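Local coordinates for protein inositol-3-phosphate synthase (Caenorhabditis elegans, PDB 1VKO) that is an inositol-3-phosphate synthase family protein that binds nicotinamide-adenine-dinucleotide on a Rossmann-type fold, assembled here from four chains, at residues E374-S379 with L482-V487; V318-D323 with H473-I478; N250-T255 with E278-N283. One frame throughout, in Å; residues are numbered along the deposited sequence.

Interaction 1. Residues E374-S379 with L482-V487; sequences EISKSS and LLKAPV. With POP (pyrophosphate 2-), chain H.
Lys377 and Lys484 lie side by side and point the same way, two lysines of a pyrophosphate-binding pocket in this Rossmann-clan enzyme. One comes from helix 367-378, the other from the irregular chain between strand 469-470 and helix 498-513. Lys484 can be followed outward. Its CB rests against the helix backbone, 3.8 Å from Ser376 O. Beyond CG, CD reaches the aliphatic part of the other lysine, 3.8 Å from Lys377 CG, and also passes the hydroxyl of Ser376. CE arrives at the ligand, 3.2 Å from the bridging O of pyrophosphate. A bend at the last torsion (chi4 72°) then sets NZ where it can hydrogen-bond twice to the ligand: Lys484 NZ lies 2.6 Å from pyrophosphate O5 and 2.9 Å from the bridging O. The same nitrogen also donates to Phe325 O, so a backbone carbonyl helps to fix it. A long flexible side chain suits this place because its methylenes pack on the helix while only the tip is polar.

The helix and the loop come close where both side chains are small: Ser376 and Ala485 meet through their CB atoms at 3.6 Å. The Ser376 hydroxyl is occupied by Asp324 and by the carbonyl of Lys373 within its own helix. Thr330 of helix 329-342 touches both lysines, and Lys373 and Lys414 bind the same ligand. Lys377 is bent at chi3 (81°) and again at chi4 (98°), a course that brings its amino group to both halves of the ligand: NZ is 3.0 Å from pyrophosphate O3, on one phosphorus, and 2.6 Å from O6, on the other.

Interaction 2. Residues V318-D323 with H473-I478; sequences VFVGGD and HSVLSI
A single parallel beta bridge, Val320 with Val475, joins strand 320-321, within this chain the outermost on its side of the five-stranded parallel sheet, to the loop that follows strand 469-470. Val320 uses both of its backbone polar groups. Its N donates to Ser474 O at 2.7 Å, and its O accepts from Leu476 N at 3.0 Å. Leu476 is the centre of an inverse gamma turn, so the loop bends away immediately after this second bond.

The side chains close over the bridge. Leu476 crosses Phe319 at about a right angle and lays CD1 over one face of the ring, a CH-pi contact 3.9 Å from the centroid and displaced toward the rim. The edge of that ring faces oxygen instead: Phe319 CE1 lies 3.1 Å from His473 O, near the ring plane, and Ser474 O approaches CD1. A phenyl ring suits both demands, since its electron-rich face receives the methyl and its slightly positive rim hydrogens suit carbonyl oxygens. The beta-branched Val320 and Val475 each bring a methyl into contact close to the backbone, CG2 to CG2 at 4.0 Å. His473 ND1 accepts from Val475 N, 3.0 Å away and in the imidazole plane, which steadies the loop.

Ala458 of helix 440-458 touches Phe319 and Leu476, while Phe526 of the second subunit packs on His473. The geometry is that of a parallel bridge at the border of a Rossmann-type sheet, where a loop continues the pairing past the last strand.

Interaction 3. Residues N250-T255 with E278-N283; sequences NTERYT and EVSPSN. With NAD (nicotinamide-adenine-dinucleotide), chain G.
Arg253 and Glu278 cross at about a right angle as side chains, yet their flat ends turn to within 30° of coplanar and form an end-on salt bridge. Arg253 NH1 lies 3.1 Å from Glu278 OE1, which it meets in the guanidinium plane through the syn lone pair, while NH2 is 3.1 Å from OE2. Glu278 OE2 takes a further bond from NH1, so it has two donors. The arginine is extended from CG to NE, long enough to span the gap; the glutamate folds back at chi2 (-56°). Both ends have other anchors: Arg253 NE donates to Asp201 O, and Glu278 OE1 accepts from Asp256 N. NH1 also reaches Tyr254 O, tying the guanidinium to its own backbone.

In one of its two conformers, Thr255 slides past Glu278 in the opposite direction, its CG2 methyl 3.6 Å from Glu278 CB.

Glu252 points its carboxylate at the start of helix 281-291, where Ser280 is the N-cap. OE2 lies 3.1 Å from Pro281 CD and receives a weak bond from Ser282 N at 3.3 Å; the position of OE1, close to the serine hydroxyls, is less certain. A negative group here would probably be favoured by the helix dipole. Asn283 OD1 accepts from Ser280 N at 3.2 Å, helping to fix the turn.

At the other end of the loop, Thr251 OG1 shares a 2.7 Å hydrogen bond with NAD O3D. The loop thus leaves strand 242-247, whose Trp247 touches Glu252 and Ser282, and runs between the cofactor, helix 367-378 and the N-terminus of helix 281-291.

How the interactions relate
Along the chain, interaction 3 closes before the other two begin, and the segments of interactions 1 and 2 alternate. Interactions 1 and 2, centres about 15 Å apart, touch: Ala485 O with Asp323 N and Val487 N with Gly322 O, each 2.7 Å, are probable hydrogen bonds. Thus 473-478 and then 482-487 pair in turn with the chain around strand 320-321, the second in the antiparallel sense. Interaction 3 lies about 17 Å from interaction 1, centre to centre, with Tyr254 near Ile375; from interaction 2 it is about 19 Å, nearest atoms about 6 Å, without touching. Interaction 1 binds pyrophosphate, Lys484 also lining the NAD pocket; interaction 3 binds NAD; interaction 2 joins the sheet edge to the loop leading to Lys484.

Interaction 1. Residues E374-S379 with L482-V487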
loop_
_atom_site.group_PDB
_atom_site.type_symbol
_atom_site.label_atom_id
_atom_site.label_comp_id
_atom_site.label_asym_id
_atom_site.label_seq_id
_atom_site.Cartn_x
_atom_site.Cartn_y
_atom_site.Cartn_z
ATOM N N GLU A 374 -16.862 -8.095 14.891
ATOM C CA GLU A 374 -16.792 -6.612 14.858
ATOM C C GLU A 374 -16.558 -5.958 16.227
ATOM O O GLU A 374 -15.665 -5.121 16.356
ATOM C CB GLU A 374 -18.056 -6.010 14.229
ATOM C CG GLU A 374 -18.037 -4.483 14.071
ATOM C CD GLU A 374 -19.281 -3.975 13.361
ATOM O OE1 GLU A 374 -20.391 -4.442 13.725
ATOM O OE2 GLU A 374 -19.157 -3.134 12.427
ATOM N N ILE A 375 -17.363 -6.326 17.228
ATOM C CA ILE A 375 -17.230 -5.786 18.598
ATOM C C ILE A 375 -15.822 -5.988 19.187
ATOM O O ILE A 375 -15.242 -5.040 19.730
ATOM C CB ILE A 375 -18.316 -6.374 19.574
ATOM C CG1 ILE A 375 -19.737 -6.012 19.109
ATOM C CG2 ILE A 375 -18.046 -5.918 21.053
ATOM C CD1 ILE A 375 -20.862 -6.513 20.027
ATOM N N SER A 376 -15.296 -7.217 19.073
ATOM C CA SER A 376 -13.996 -7.613 19.663
ATOM C C SER A 376 -12.792 -7.014 18.936
ATOM O O SER A 376 -11.772 -6.719 19.567
ATOM C CB SER A 376 -13.856 -9.144 19.726
ATOM O OG SER A 376 -13.691 -9.663 18.427
ATOM N N LYS A 377 -12.916 -6.851 17.615
ATOM C CA LYS A 377 -11.923 -6.113 16.808
ATOM C C LYS A 377 -11.909 -4.572 17.098
ATOM O O LYS A 377 -10.836 -3.937 17.153
ATOM C CB LYS A 377 -12.121 -6.410 15.301
ATOM C CG LYS A 377 -11.744 -7.860 14.849
ATOM C CD LYS A 377 -12.051 -8.083 13.360
ATOM C CE LYS A 377 -10.956 -7.521 12.427
ATOM N NZ LYS A 377 -9.970 -8.561 11.941
ATOM N N SER A 378 -13.104 -4.000 17.289
ATOM C CA SER A 378 -13.299 -2.561 17.497
ATOM C C SER A 378 -12.901 -2.093 18.901
ATOM O O SER A 378 -12.728 -0.894 19.122
ATOM C CB SER A 378 -14.769 -2.174 17.231
ATOM O OG SER A 378 -15.076 -2.065 15.840
ATOM N N SER A 379 -12.763 -3.029 19.842
ATOM C CA SER A 379 -12.654 -2.695 21.289
ATOM C C SER A 379 -11.261 -2.296 21.833
ATOM O O SER A 379 -11.175 -1.773 22.948
ATOM C CB SER A 379 -13.257 -3.831 22.154
ATOM O OG SER A 379 -12.387 -4.964 22.281
ATOM N N LEU A 482 -2.873 -12.950 24.163
ATOM C CA LEU A 482 -3.290 -13.862 23.123
ATOM C C LEU A 482 -4.702 -13.569 22.608
ATOM O O LEU A 482 -5.156 -14.198 21.648
ATOM C CB LEU A 482 -3.195 -15.327 23.614
ATOM C CG LEU A 482 -1.821 -15.988 23.805
ATOM C CD1 LEU A 482 -0.764 -15.322 22.962
ATOM C CD2 LEU A 482 -1.386 -16.001 25.240
ATOM N N LEU A 483 -5.392 -12.614 23.237
ATOM C CA LEU A 483 -6.835 -12.482 23.026
ATOM C C LEU A 483 -7.252 -11.054 22.714
ATOM O O LEU A 483 -6.662 -10.117 23.257
ATOM C CB LEU A 483 -7.587 -13.012 24.255
ATOM C CG LEU A 483 -7.426 -14.512 24.573
ATOM C CD1 LEU A 483 -7.914 -14.787 25.986
ATOM C CD2 LEU A 483 -8.083 -15.464 23.528
ATOM N N LYS A 484 -8.275 -10.915 21.862
ATOM C CA LYS A 484 -8.703 -9.635 21.315
ATOM C C LYS A 484 -9.551 -8.875 22.275
ATOM O O LYS A 484 -9.431 -7.647 22.370
ATOM C CB LYS A 484 -9.577 -9.822 20.100
ATOM C CG LYS A 484 -8.847 -9.851 18.816
ATOM C CD LYS A 484 -9.835 -9.576 17.684
ATOM C CE LYS A 484 -9.300 -10.200 16.418
ATOM N NZ LYS A 484 -9.402 -11.699 16.433
ATOM N N ALA A 485 -10.418 -9.636 22.956
ATOM C CA ALA A 485 -11.485 -9.113 23.794
ATOM C C ALA A 485 -11.409 -9.793 25.143
ATOM O O ALA A 485 -12.252 -10.632 25.511
ATOM C CB ALA A 485 -12.826 -9.347 23.141
ATOM N N PRO A 486 -10.394 -9.416 25.902
ATOM C CA PRO A 486 -10.082 -10.159 27.119
ATOM C C PRO A 486 -11.190 -10.000 28.189
ATOM O O PRO A 486 -11.722 -8.894 28.426
ATOM C CB PRO A 486 -8.718 -9.606 27.557
ATOM C CG PRO A 486 -8.437 -8.399 26.690
ATOM C CD PRO A 486 -9.513 -8.253 25.691
ATOM N N VAL A 487 -11.575 -11.143 28.735
ATOM C CA VAL A 487 -12.458 -11.253 29.845
ATOM C C VAL A 487 -11.539 -11.199 31.087
ATOM O O VAL A 487 -10.454 -11.814 31.124
ATOM C CB VAL A 487 -13.239 -12.588 29.750
ATOM C CG1 VAL A 487 -14.205 -12.786 30.948
ATOM C CG2 VAL A 487 -14.019 -12.638 28.440
HETATM P P1 POP H . -6.942 -10.479 13.683
HETATM O O1 POP H . -5.823 -10.455 14.715
HETATM O O2 POP H . -6.361 -10.667 12.302
HETATM O O3 POP H . -7.689 -9.154 13.724
HETATM O O POP H . -7.924 -11.746 13.991
HETATM P P2 POP H . -9.249 -12.186 13.147
HETATM O O4 POP H . -8.860 -13.345 12.235
HETATM O O5 POP H . -10.335 -12.590 14.136
HETATM O O6 POP H . -9.854 -11.113 12.236
#

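Interaction 2. Residues V318-D323 with H473-I478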
loop_
_atom_site.group_PDB
_atom_site.type_symbol
_atom_site.label_atom_id
_atom_site.label_comp_id
_atom_site.label_asym_id
_atom_site.label_seq_id
_atom_site.Cartn_x
_atom_site.Cartn_y
_atom_site.Cartn_z
ATOM N N VAL A 318 -11.814 -23.684 38.829
ATOM C CA VAL A 318 -11.324 -23.901 37.472
ATOM C C VAL A 318 -11.074 -22.531 36.798
ATOM O O VAL A 318 -11.663 -21.510 37.208
ATOM C CB VAL A 318 -12.351 -24.798 36.760
ATOM C CG1 VAL A 318 -12.996 -24.128 35.576
ATOM C CG2 VAL A 318 -11.766 -26.200 36.478
ATOM N N PHE A 319 -10.180 -22.481 35.809
ATOM C CA PHE A 319 -9.895 -21.209 35.118
ATOM C C PHE A 319 -10.671 -21.092 33.840
ATOM O O PHE A 319 -10.830 -22.087 33.123
ATOM C CB PHE A 319 -8.408 -21.043 34.752
ATOM C CG PHE A 319 -7.491 -20.852 35.928
ATOM C CD1 PHE A 319 -7.554 -19.702 36.707
ATOM C CD2 PHE A 319 -6.527 -21.805 36.226
ATOM C CE1 PHE A 319 -6.692 -19.533 37.794
ATOM C CE2 PHE A 319 -5.665 -21.646 37.309
ATOM C CZ PHE A 319 -5.741 -20.515 38.088
ATOM N N VAL A 320 -11.142 -19.868 33.562
ATOM C CA VAL A 320 -11.745 -19.552 32.277
ATOM C C VAL A 320 -10.884 -18.543 31.524
ATOM O O VAL A 320 -10.075 -17.855 32.148
ATOM C CB VAL A 320 -13.263 -19.172 32.364
ATOM C CG1 VAL A 320 -14.030 -20.344 32.870
ATOM C CG2 VAL A 320 -13.545 -17.903 33.231
ATOM N N GLY A 321 -11.029 -18.486 30.193
ATOM C CA GLY A 321 -10.293 -17.508 29.367
ATOM C C GLY A 321 -11.010 -17.113 28.073
ATOM O O GLY A 321 -11.837 -17.859 27.567
ATOM N N GLY A 322 -10.694 -15.930 27.549
ATOM C CA GLY A 322 -11.287 -15.393 26.311
ATOM C C GLY A 322 -11.225 -13.872 26.279
ATOM O O GLY A 322 -10.726 -13.256 27.214
ATOM N N ASP A 323 -11.716 -13.245 25.211
ATOM C CA ASP A 323 -12.330 -13.936 24.113
ATOM C C ASP A 323 -11.616 -13.545 22.834
ATOM O O ASP A 323 -11.287 -12.358 22.638
ATOM C CB ASP A 323 -13.776 -13.468 23.976
ATOM C CG ASP A 323 -14.615 -13.776 25.174
ATOM O OD1 ASP A 323 -14.452 -14.860 25.833
ATOM O OD2 ASP A 323 -15.538 -13.015 25.505
ATOM N N HIS A 473 -7.226 -15.785 40.622
ATOM C CA HIS A 473 -8.635 -15.703 40.200
ATOM C C HIS A 473 -8.942 -16.645 39.017
ATOM O O HIS A 473 -8.090 -16.839 38.167
ATOM C CB HIS A 473 -9.001 -14.263 39.826
ATOM C CG HIS A 473 -10.480 -14.012 39.767
ATOM N ND1 HIS A 473 -11.282 -14.504 38.759
ATOM C CD2 HIS A 473 -11.308 -13.336 40.599
ATOM C CE1 HIS A 473 -12.536 -14.145 38.972
ATOM N NE2 HIS A 473 -12.579 -13.435 40.081
ATOM N N SER A 474 -10.148 -17.231 38.979
ATOM C CA SER A 474 -10.583 -18.119 37.881
ATOM C C SER A 474 -10.482 -17.508 36.492
ATOM O O SER A 474 -10.183 -18.220 35.530
ATOM C CB SER A 474 -12.034 -18.587 38.065
ATOM O OG SER A 474 -12.226 -19.215 39.314
ATOM N N VAL A 475 -10.781 -16.216 36.373
ATOM C CA VAL A 475 -10.807 -15.557 35.066
ATOM C C VAL A 475 -9.404 -15.138 34.794
ATOM O O VAL A 475 -8.974 -14.067 35.277
ATOM C CB VAL A 475 -11.666 -14.259 35.036
ATOM C CG1 VAL A 475 -11.624 -13.626 33.632
ATOM C CG2 VAL A 475 -13.094 -14.536 35.413
ATOM N N LEU A 476 -8.667 -15.957 34.051
ATOM C CA LEU A 476 -7.255 -15.698 33.982
ATOM C C LEU A 476 -6.823 -14.755 32.901
ATOM O O LEU A 476 -6.495 -15.151 31.767
ATOM C CB LEU A 476 -6.363 -16.939 34.216
ATOM C CG LEU A 476 -5.861 -17.889 33.143
ATOM C CD1 LEU A 476 -5.139 -19.018 33.804
ATOM C CD2 LEU A 476 -7.021 -18.402 32.411
ATOM N N SER A 477 -6.847 -13.478 33.292
ATOM C CA SER A 477 -6.568 -12.361 32.430
ATOM C C SER A 477 -5.140 -12.274 31.913
ATOM O O SER A 477 -4.912 -11.618 30.915
ATOM C CB SER A 477 -6.980 -11.041 33.110
ATOM O OG SER A 477 -6.522 -10.952 34.455
ATOM N N ILE A 478 -4.182 -12.928 32.558
ATOM C CA ILE A 478 -2.812 -12.976 32.034
ATOM C C ILE A 478 -2.722 -13.562 30.630
ATOM O O ILE A 478 -1.662 -13.481 29.993
ATOM C CB ILE A 478 -1.824 -13.768 32.960
ATOM C CG1 ILE A 478 -2.283 -15.220 33.191
ATOM C CG2 ILE A 478 -1.569 -13.038 34.256
ATOM C CD1 ILE A 478 -1.158 -16.101 33.639
#

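Interaction 3. Residues N250-T255 with E278-N283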
loop_
_atom_site.group_PDB
_atom_site.type_symbol
_atom_site.label_atom_id
_atom_site.label_comp_id
_atom_site.label_asym_id
_atom_site.label_seq_id
_atom_site.Cartn_x
_atom_site.Cartn_y
_atom_site.Cartn_z
ATOM N N ASN A 250 -16.925 -22.556 14.852
ATOM C CA ASN A 250 -17.422 -21.339 14.237
ATOM C C ASN A 250 -17.983 -20.374 15.243
ATOM O O ASN A 250 -18.528 -20.753 16.284
ATOM C CB ASN A 250 -18.430 -21.619 13.131
ATOM C CG ASN A 250 -17.779 -22.290 11.937
ATOM O OD1 ASN A 250 -17.807 -23.528 11.820
ATOM N ND2 ASN A 250 -17.078 -21.491 11.102
ATOM N N THR A 251 -17.761 -19.102 14.945
ATOM C CA THR A 251 -18.268 -18.017 15.709
ATOM C C THR A 251 -19.764 -18.213 15.799
ATOM O O THR A 251 -20.432 -18.266 14.770
ATOM C CB THR A 251 -17.918 -16.754 14.914
ATOM O OG1 THR A 251 -16.515 -16.599 14.991
ATOM C CG2 THR A 251 -18.451 -15.495 15.593
ATOM N N GLU A 252 -20.270 -18.353 17.019
ATOM C CA GLU A 252 -21.718 -18.297 17.312
ATOM C C GLU A 252 -22.138 -16.830 17.418
ATOM O O GLU A 252 -21.293 -15.960 17.586
ATOM C CB GLU A 252 -22.037 -18.946 18.679
ATOM C CG GLU A 252 -21.559 -20.386 18.813
ATOM C CD GLU A 252 -21.944 -21.068 20.119
ATOM O OE1 GLU A 252 -21.813 -20.503 21.241
ATOM O OE2 GLU A 252 -22.372 -22.224 20.010
ATOM N N ARG A 253 -23.436 -16.547 17.333
ATOM C CA ARG A 253 -23.939 -15.237 17.782
ATOM C C ARG A 253 -23.916 -15.157 19.314
ATOM O O ARG A 253 -23.667 -16.147 20.023
ATOM C CB ARG A 253 -25.368 -14.982 17.282
ATOM C CG ARG A 253 -26.379 -16.007 17.785
ATOM C CD ARG A 253 -27.818 -15.649 17.542
ATOM N NE ARG A 253 -28.748 -16.697 17.983
ATOM C CZ ARG A 253 -29.316 -16.782 19.192
ATOM N NH1 ARG A 253 -29.035 -15.888 20.156
ATOM N NH2 ARG A 253 -30.157 -17.788 19.452
ATOM N N TYR A 254 -24.151 -13.952 19.810
ATOM C CA TYR A 254 -24.285 -13.661 21.218
ATOM C C TYR A 254 -25.609 -14.226 21.720
ATOM O O TYR A 254 -26.605 -14.195 21.034
ATOM C CB TYR A 254 -24.309 -12.140 21.381
ATOM C CG TYR A 254 -22.952 -11.511 21.609
ATOM C CD1 TYR A 254 -21.875 -11.813 20.794
ATOM C CD2 TYR A 254 -22.750 -10.623 22.663
ATOM C CE1 TYR A 254 -20.643 -11.269 21.016
ATOM C CE2 TYR A 254 -21.518 -10.044 22.875
ATOM C CZ TYR A 254 -20.465 -10.363 22.031
ATOM O OH TYR A 254 -19.207 -9.806 22.235
ATOM N N THR A 255 -25.620 -14.721 22.935
ATOM C CA THR A 255 -26.849 -15.029 23.650
ATOM C C THR A 255 -27.377 -13.720 24.255
ATOM O O THR A 255 -26.632 -12.735 24.294
ATOM C CB THR A 255 -26.468 -15.987 24.804
ATOM O OG1 THR A 255 -25.941 -17.207 24.265
ATOM C CG2 THR A 255 -27.674 -16.440 25.579
ATOM N N GLU A 278 -32.098 -19.529 24.779
ATOM C CA GLU A 278 -30.875 -18.721 24.816
ATOM C C GLU A 278 -29.791 -19.385 25.655
ATOM O O GLU A 278 -29.189 -18.757 26.525
ATOM C CB GLU A 278 -31.146 -17.290 25.345
ATOM C CG GLU A 278 -31.783 -16.306 24.358
ATOM C CD GLU A 278 -30.993 -16.140 23.061
ATOM O OE1 GLU A 278 -29.874 -15.606 23.082
ATOM O OE2 GLU A 278 -31.507 -16.524 21.992
ATOM N N VAL A 279 -29.547 -20.656 25.403
ATOM C CA VAL A 279 -28.414 -21.371 25.975
ATOM C C VAL A 279 -27.661 -22.004 24.809
ATOM O O VAL A 279 -28.178 -22.891 24.150
ATOM C CB VAL A 279 -28.873 -22.434 27.010
ATOM C CG1 VAL A 279 -27.711 -23.316 27.465
ATOM C CG2 VAL A 279 -29.521 -21.754 28.202
ATOM N N SER A 280 -26.461 -21.499 24.544
ATOM C CA SER A 280 -25.699 -21.888 23.373
ATOM C C SER A 280 -24.966 -23.210 23.549
ATOM O O SER A 280 -24.709 -23.634 24.678
ATOM C CB SER A 280 -24.685 -20.798 23.016
ATOM O OG SER A 280 -23.500 -20.910 23.790
ATOM N N PRO A 281 -24.588 -23.830 22.432
ATOM C CA PRO A 281 -23.678 -24.968 22.428
ATOM C C PRO A 281 -22.392 -24.639 23.182
ATOM O O PRO A 281 -21.858 -25.500 23.896
ATOM C CB PRO A 281 -23.368 -25.124 20.949
ATOM C CG PRO A 281 -24.669 -24.690 20.294
ATOM C CD PRO A 281 -25.016 -23.478 21.055
ATOM N N SER A 282 -21.905 -23.403 23.033
ATOM C CA SER A 282 -20.681 -23.007 23.702
ATOM C C SER A 282 -20.881 -22.828 25.181
ATOM O O SER A 282 -19.926 -22.936 25.911
ATOM C CB SER A 282 -20.044 -21.763 23.087
ATOM O OG SER A 282 -20.710 -20.588 23.484
ATOM N N ASN A 283 -22.112 -22.574 25.624
ATOM C CA ASN A 283 -22.423 -22.530 27.061
ATOM C C ASN A 283 -22.337 -23.935 27.649
ATOM O O ASN A 283 -21.850 -24.102 28.744
ATOM C CB ASN A 283 -23.838 -22.034 27.294
ATOM C CG ASN A 283 -23.982 -20.498 27.192
ATOM O OD1 ASN A 283 -25.087 -19.999 27.038
ATOM N ND2 ASN A 283 -22.886 -19.765 27.307
HETATM P PA NAD G . -13.119 -23.334 10.518
HETATM O O1A NAD G . -14.409 -23.286 9.849
HETATM O O2A NAD G . -12.123 -23.880 9.581
HETATM O O5B NAD G . -13.303 -24.195 11.838
HETATM C C5B NAD G . -14.566 -24.344 12.413
HETATM C C4B NAD G . -14.791 -25.827 12.641
HETATM O O4B NAD G . -15.655 -25.980 13.744
HETATM C C3B NAD G . -15.460 -26.492 11.472
HETATM O O3B NAD G . -14.882 -27.787 11.430
HETATM C C2B NAD G . -16.894 -26.690 11.874
HETATM O O2B NAD G . -17.213 -28.011 11.442
HETATM C C1B NAD G . -16.797 -26.706 13.396
HETATM N N9A NAD G . -17.981 -26.345 14.218
HETATM C C8A NAD G . -18.943 -25.403 14.011
HETATM N N7A NAD G . -19.826 -25.469 15.032
HETATM C C5A NAD G . -19.472 -26.432 15.903
HETATM C C6A NAD G . -20.036 -26.941 17.086
HETATM N N6A NAD G . -21.205 -26.516 17.594
HETATM N N1A NAD G . -19.404 -27.978 17.722
HETATM C C2A NAD G . -18.269 -28.529 17.201
HETATM N N3A NAD G . -17.766 -28.049 16.035
HETATM C C4A NAD G . -18.331 -27.011 15.383
HETATM O O3 NAD G . -12.675 -21.883 11.089
HETATM P PN NAD G . -11.225 -21.682 11.716
HETATM O O1N NAD G . -10.769 -23.013 12.197
HETATM O O2N NAD G . -10.417 -20.962 10.729
HETATM O O5D NAD G . -11.445 -20.829 13.078
HETATM C C5D NAD G . -12.449 -21.190 14.011
HETATM C C4D NAD G . -12.890 -20.045 14.942
HETATM O O4D NAD G . -11.768 -19.378 15.467
HETATM C C3D NAD G . -13.751 -18.975 14.258
HETATM O O3D NAD G . -14.771 -18.594 15.138
HETATM C C2D NAD G . -12.832 -17.783 14.186
HETATM O O2D NAD G . -13.470 -16.517 14.260
HETATM C C1D NAD G . -11.997 -17.987 15.421
HETATM N N1N NAD G . -10.820 -17.145 15.240
HETATM C C2N NAD G . -9.965 -17.385 14.210
HETATM C C3N NAD G . -8.877 -16.558 14.044
HETATM C C7N NAD G . -7.796 -17.077 13.174
HETATM O O7N NAD G . -8.075 -18.309 12.534
HETATM N N7N NAD G . -6.646 -16.402 13.055
HETATM C C4N NAD G . -8.632 -15.489 14.929
HETATM C C5N NAD G . -9.522 -15.252 15.953
HETATM C C6N NAD G . -10.636 -16.092 16.101
HETATM O O HOH W 1 -22.880 -18.472 24.279
#